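Local coordinates for protein beta-galacturonidase (Eisenbergiella tayi, PDB 6NCW) that hydrolyses beta-galacturonides as a family 2 glycoside hydrolase, and may also act on beta-glucuronides, at residues G354-H367 and Q393-P405. Numbering follows the deposited sequence.
Sequences GDCIREMITAHYNH and QYELIKSLDPYRP
Ile357 pushes into helix 384-400 as a knob into a hole formed by Gln393, Leu396, Ile397 and Leu400. Its CG2, anti to the backbone N, lies 3.9 Å from both Leu396 CD2 and Ile397 CG1, while its CD1 reaches the aliphatic start of Gln393. One turn on, buried Ile361 divides its branches: CD1 lies across Ile397, and CG2 rests on Leu400 CB. Segments 354-364 and 393-400 run roughly parallel, their axes 26° apart, as successive helices of a TIM barrel do. Leu396 and Leu400 still pack against the backbone of helix 349-364; the looser, solvent side is the partly exposed end of Arg358, whose NH1 stays 4.1 Å from Leu396 CD1 and whose NH2 forms a salt bridge to Asp355 OD1 (2.7 Å).

At the C-terminal end of the contact polar groups take over. Tyr365 CE1 lies 3.8 Å from Asp401 CG, and its OH bonds to Thr158. Asp401 OD2 accepts from Tyr403 N and Arg404 N in an Asx turn. Arg404 directs NH1 and NH2 end-on to Tyr365 O, each at 3.0 Å; NH2 also bonds weakly to His367 O. With Tyr365 O and its salt-bridge partner Asp401 OD1, also met by Trp373 NE1, both in plane, and NE bonded to Ile370 O, the buried guanidinium is probably held against rotation. Arg404 thereby ties the His364-His367 turn to the segment leading into strand 406-410, and Asp401 probably offsets its charge.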
# COMPACT_ATOMS: atom_id res chain seq x y z
N GLY A 354 2.57 -39.61 18.78
CA GLY A 354 1.58 -40.58 19.19
C GLY A 354 0.40 -39.96 19.93
O GLY A 354 -0.75 -40.30 19.65
N ASP A 355 0.68 -39.05 20.87
CA ASP A 355 -0.41 -38.38 21.59
C ASP A 355 -1.29 -37.58 20.64
O ASP A 355 -2.53 -37.61 20.74
CB ASP A 355 0.16 -37.48 22.68
CG ASP A 355 0.72 -38.26 23.87
OD1 ASP A 355 0.39 -39.45 24.02
OD2 ASP A 355 1.48 -37.67 24.66
N CYS A 356 -0.68 -36.81 19.73
CA CYS A 356 -1.47 -36.02 18.79
C CYS A 356 -2.34 -36.93 17.92
O CYS A 356 -3.53 -36.68 17.74
CB CYS A 356 -0.55 -35.16 17.92
SG CYS A 356 -1.41 -34.12 16.66
N ILE A 357 -1.75 -37.99 17.37
CA ILE A 357 -2.51 -38.90 16.53
C ILE A 357 -3.67 -39.53 17.31
O ILE A 357 -4.81 -39.58 16.84
CB ILE A 357 -1.58 -39.96 15.94
CG1 ILE A 357 -0.56 -39.29 15.00
CG2 ILE A 357 -2.39 -41.08 15.24
CD1 ILE A 357 0.29 -40.31 14.25
N ARG A 358 -3.38 -40.04 18.51
CA ARG A 358 -4.44 -40.68 19.31
C ARG A 358 -5.59 -39.71 19.56
O ARG A 358 -6.76 -40.05 19.34
CB ARG A 358 -3.88 -41.18 20.63
CG ARG A 358 -3.20 -42.53 20.53
CD ARG A 358 -2.74 -43.00 21.91
NE ARG A 358 -1.60 -42.22 22.38
CZ ARG A 358 -0.33 -42.56 22.15
NH1 ARG A 358 -0.04 -43.68 21.49
NH2 ARG A 358 0.65 -41.79 22.61
N GLU A 359 -5.27 -38.49 20.00
CA GLU A 359 -6.31 -37.53 20.33
C GLU A 359 -7.07 -37.07 19.08
O GLU A 359 -8.30 -36.94 19.12
CB GLU A 359 -5.70 -36.35 21.06
CG GLU A 359 -5.22 -36.73 22.47
CD GLU A 359 -4.48 -35.57 23.15
OE1 GLU A 359 -4.31 -35.60 24.38
OE2 GLU A 359 -4.07 -34.63 22.44
N MET A 360 -6.34 -36.87 17.97
CA MET A 360 -6.95 -36.43 16.72
C MET A 360 -7.97 -37.44 16.21
O MET A 360 -9.12 -37.09 15.91
CB MET A 360 -5.85 -36.17 15.69
CG MET A 360 -6.25 -36.16 14.23
SD MET A 360 -4.80 -35.90 13.14
CE MET A 360 -4.04 -37.52 13.03
N ILE A 361 -7.58 -38.71 16.10
CA ILE A 361 -8.50 -39.68 15.48
C ILE A 361 -9.63 -40.03 16.44
O ILE A 361 -10.79 -40.14 16.03
CB ILE A 361 -7.74 -40.93 15.00
CG1 ILE A 361 -6.78 -40.54 13.87
CG2 ILE A 361 -8.72 -41.99 14.47
CD1 ILE A 361 -5.97 -41.67 13.28
N THR A 362 -9.33 -40.17 17.74
CA THR A 362 -10.40 -40.46 18.69
C THR A 362 -11.47 -39.36 18.66
O THR A 362 -12.66 -39.65 18.69
CB THR A 362 -9.83 -40.62 20.10
OG1 THR A 362 -8.82 -41.64 20.08
CG2 THR A 362 -10.92 -41.02 21.10
N ALA A 363 -11.05 -38.10 18.53
CA ALA A 363 -12.00 -36.99 18.58
C ALA A 363 -12.74 -36.81 17.26
O ALA A 363 -13.93 -36.48 17.26
CB ALA A 363 -11.27 -35.70 18.96
N HIS A 364 -12.06 -37.04 16.13
CA HIS A 364 -12.53 -36.66 14.80
C HIS A 364 -13.02 -37.83 13.97
O HIS A 364 -13.39 -37.63 12.81
CB HIS A 364 -11.41 -35.95 14.02
CG HIS A 364 -10.96 -34.66 14.65
ND1 HIS A 364 -9.94 -33.90 14.13
CD2 HIS A 364 -11.40 -34.01 15.75
CE1 HIS A 364 -9.77 -32.83 14.89
NE2 HIS A 364 -10.64 -32.87 15.88
N TYR A 365 -13.07 -39.03 14.55
CA TYR A 365 -13.38 -40.25 13.79
C TYR A 365 -14.63 -40.11 12.93
O TYR A 365 -14.70 -40.67 11.83
CB TYR A 365 -13.57 -41.43 14.76
CG TYR A 365 -13.69 -42.75 14.04
CD1 TYR A 365 -12.57 -43.55 13.81
CD2 TYR A 365 -14.92 -43.18 13.55
CE1 TYR A 365 -12.67 -44.77 13.14
CE2 TYR A 365 -15.04 -44.39 12.87
CZ TYR A 365 -13.91 -45.18 12.67
OH TYR A 365 -14.04 -46.38 11.99
N ASN A 366 -15.64 -39.39 13.42
CA ASN A 366 -16.95 -39.43 12.80
C ASN A 366 -17.14 -38.46 11.65
O ASN A 366 -18.18 -38.53 10.99
CB ASN A 366 -18.04 -39.16 13.85
CG ASN A 366 -18.15 -40.29 14.87
OD1 ASN A 366 -18.07 -41.46 14.51
ND2 ASN A 366 -18.32 -39.93 16.14
N HIS A 367 -16.21 -37.54 11.43
CA HIS A 367 -16.43 -36.47 10.44
C HIS A 367 -16.43 -37.04 9.03
O HIS A 367 -15.38 -37.50 8.57
CB HIS A 367 -15.36 -35.37 10.57
CG HIS A 367 -15.55 -34.49 11.77
ND1 HIS A 367 -16.44 -33.43 11.78
CD2 HIS A 367 -14.99 -34.52 13.00
CE1 HIS A 367 -16.42 -32.85 12.97
NE2 HIS A 367 -15.55 -33.49 13.72
N GLN A 393 3.96 -44.49 13.06
CA GLN A 393 2.79 -43.62 13.09
C GLN A 393 1.73 -44.10 12.11
O GLN A 393 0.53 -44.02 12.40
CB GLN A 393 3.21 -42.17 12.82
CG GLN A 393 4.17 -41.67 13.89
CD GLN A 393 4.56 -40.22 13.74
OE1 GLN A 393 3.81 -39.40 13.19
NE2 GLN A 393 5.74 -39.89 14.24
N TYR A 394 2.15 -44.60 10.95
CA TYR A 394 1.20 -45.19 10.02
C TYR A 394 0.47 -46.37 10.64
O TYR A 394 -0.74 -46.54 10.45
CB TYR A 394 1.93 -45.63 8.75
CG TYR A 394 2.15 -44.57 7.70
CD1 TYR A 394 3.37 -44.46 7.06
CD2 TYR A 394 1.13 -43.71 7.30
CE1 TYR A 394 3.59 -43.53 6.07
CE2 TYR A 394 1.34 -42.76 6.30
CZ TYR A 394 2.58 -42.68 5.69
OH TYR A 394 2.83 -41.77 4.69
N GLU A 395 1.21 -47.23 11.39
CA GLU A 395 0.56 -48.37 12.03
C GLU A 395 -0.30 -47.94 13.21
O GLU A 395 -1.32 -48.58 13.49
CB GLU A 395 1.60 -49.40 12.48
CG GLU A 395 1.01 -50.67 13.16
CD GLU A 395 -0.09 -51.37 12.34
OE1 GLU A 395 -1.27 -51.37 12.80
OE2 GLU A 395 0.21 -51.92 11.26
N LEU A 396 0.08 -46.87 13.91
CA LEU A 396 -0.80 -46.31 14.94
C LEU A 396 -2.13 -45.85 14.33
O LEU A 396 -3.20 -46.14 14.88
CB LEU A 396 -0.10 -45.16 15.66
CG LEU A 396 -0.86 -44.44 16.78
CD1 LEU A 396 -1.26 -45.40 17.93
CD2 LEU A 396 -0.01 -43.30 17.31
N ILE A 397 -2.08 -45.18 13.17
CA ILE A 397 -3.32 -44.74 12.52
C ILE A 397 -4.20 -45.93 12.19
O ILE A 397 -5.40 -45.94 12.47
CB ILE A 397 -3.00 -43.93 11.25
CG1 ILE A 397 -2.35 -42.59 11.60
CG2 ILE A 397 -4.27 -43.71 10.44
CD1 ILE A 397 -1.90 -41.87 10.37
N LYS A 398 -3.61 -46.96 11.57
CA LYS A 398 -4.39 -48.13 11.17
C LYS A 398 -5.07 -48.79 12.36
O LYS A 398 -6.22 -49.24 12.27
CB LYS A 398 -3.50 -49.13 10.44
CG LYS A 398 -4.23 -50.32 9.83
CD LYS A 398 -3.26 -51.22 9.10
CE LYS A 398 -3.94 -51.97 7.96
NZ LYS A 398 -4.71 -51.04 7.05
N SER A 399 -4.38 -48.85 13.50
CA SER A 399 -4.99 -49.47 14.68
C SER A 399 -6.17 -48.65 15.19
O SER A 399 -7.07 -49.21 15.83
CB SER A 399 -3.96 -49.64 15.79
OG SER A 399 -3.75 -48.42 16.49
N LEU A 400 -6.20 -47.34 14.93
CA LEU A 400 -7.30 -46.51 15.40
C LEU A 400 -8.38 -46.33 14.36
O LEU A 400 -9.54 -46.10 14.71
CB LEU A 400 -6.79 -45.12 15.81
CG LEU A 400 -5.80 -45.06 16.97
CD1 LEU A 400 -5.18 -43.68 17.08
CD2 LEU A 400 -6.49 -45.45 18.27
N ASP A 401 -8.02 -46.43 13.08
CA ASP A 401 -8.97 -46.24 11.99
C ASP A 401 -8.53 -47.11 10.82
O ASP A 401 -7.73 -46.68 9.98
CB ASP A 401 -9.07 -44.78 11.59
CG ASP A 401 -9.98 -44.56 10.40
OD1 ASP A 401 -10.29 -43.38 10.11
OD2 ASP A 401 -10.39 -45.56 9.75
N PRO A 402 -9.01 -48.35 10.74
CA PRO A 402 -8.53 -49.26 9.70
C PRO A 402 -9.09 -49.00 8.31
O PRO A 402 -8.70 -49.70 7.37
CB PRO A 402 -8.97 -50.64 10.24
CG PRO A 402 -10.15 -50.36 11.09
CD PRO A 402 -9.91 -49.01 11.72
N TYR A 403 -9.95 -48.00 8.12
CA TYR A 403 -10.69 -47.85 6.87
C TYR A 403 -10.22 -46.68 6.01
O TYR A 403 -10.06 -46.86 4.79
CB TYR A 403 -12.18 -47.74 7.18
CG TYR A 403 -12.66 -48.91 8.03
CD1 TYR A 403 -13.07 -48.73 9.35
CD2 TYR A 403 -12.65 -50.20 7.51
CE1 TYR A 403 -13.49 -49.82 10.12
CE2 TYR A 403 -13.06 -51.29 8.27
CZ TYR A 403 -13.48 -51.10 9.57
OH TYR A 403 -13.88 -52.20 10.31
N ARG A 404 -9.97 -45.50 6.58
CA ARG A 404 -9.55 -44.37 5.76
C ARG A 404 -8.14 -44.56 5.21
O ARG A 404 -7.27 -45.12 5.88
CB ARG A 404 -9.59 -43.07 6.56
CG ARG A 404 -10.96 -42.47 6.81
CD ARG A 404 -10.77 -41.26 7.70
NE ARG A 404 -11.96 -40.46 7.92
CZ ARG A 404 -12.73 -40.54 9.01
NH1 ARG A 404 -12.44 -41.42 9.97
NH2 ARG A 404 -13.78 -39.73 9.13
N PRO A 405 -7.88 -44.07 4.01
CA PRO A 405 -6.51 -44.09 3.48
C PRO A 405 -5.60 -43.15 4.27
O PRO A 405 -6.04 -42.25 4.98
CB PRO A 405 -6.67 -43.62 2.03
CG PRO A 405 -7.91 -42.81 2.04
CD PRO A 405 -8.83 -43.47 3.06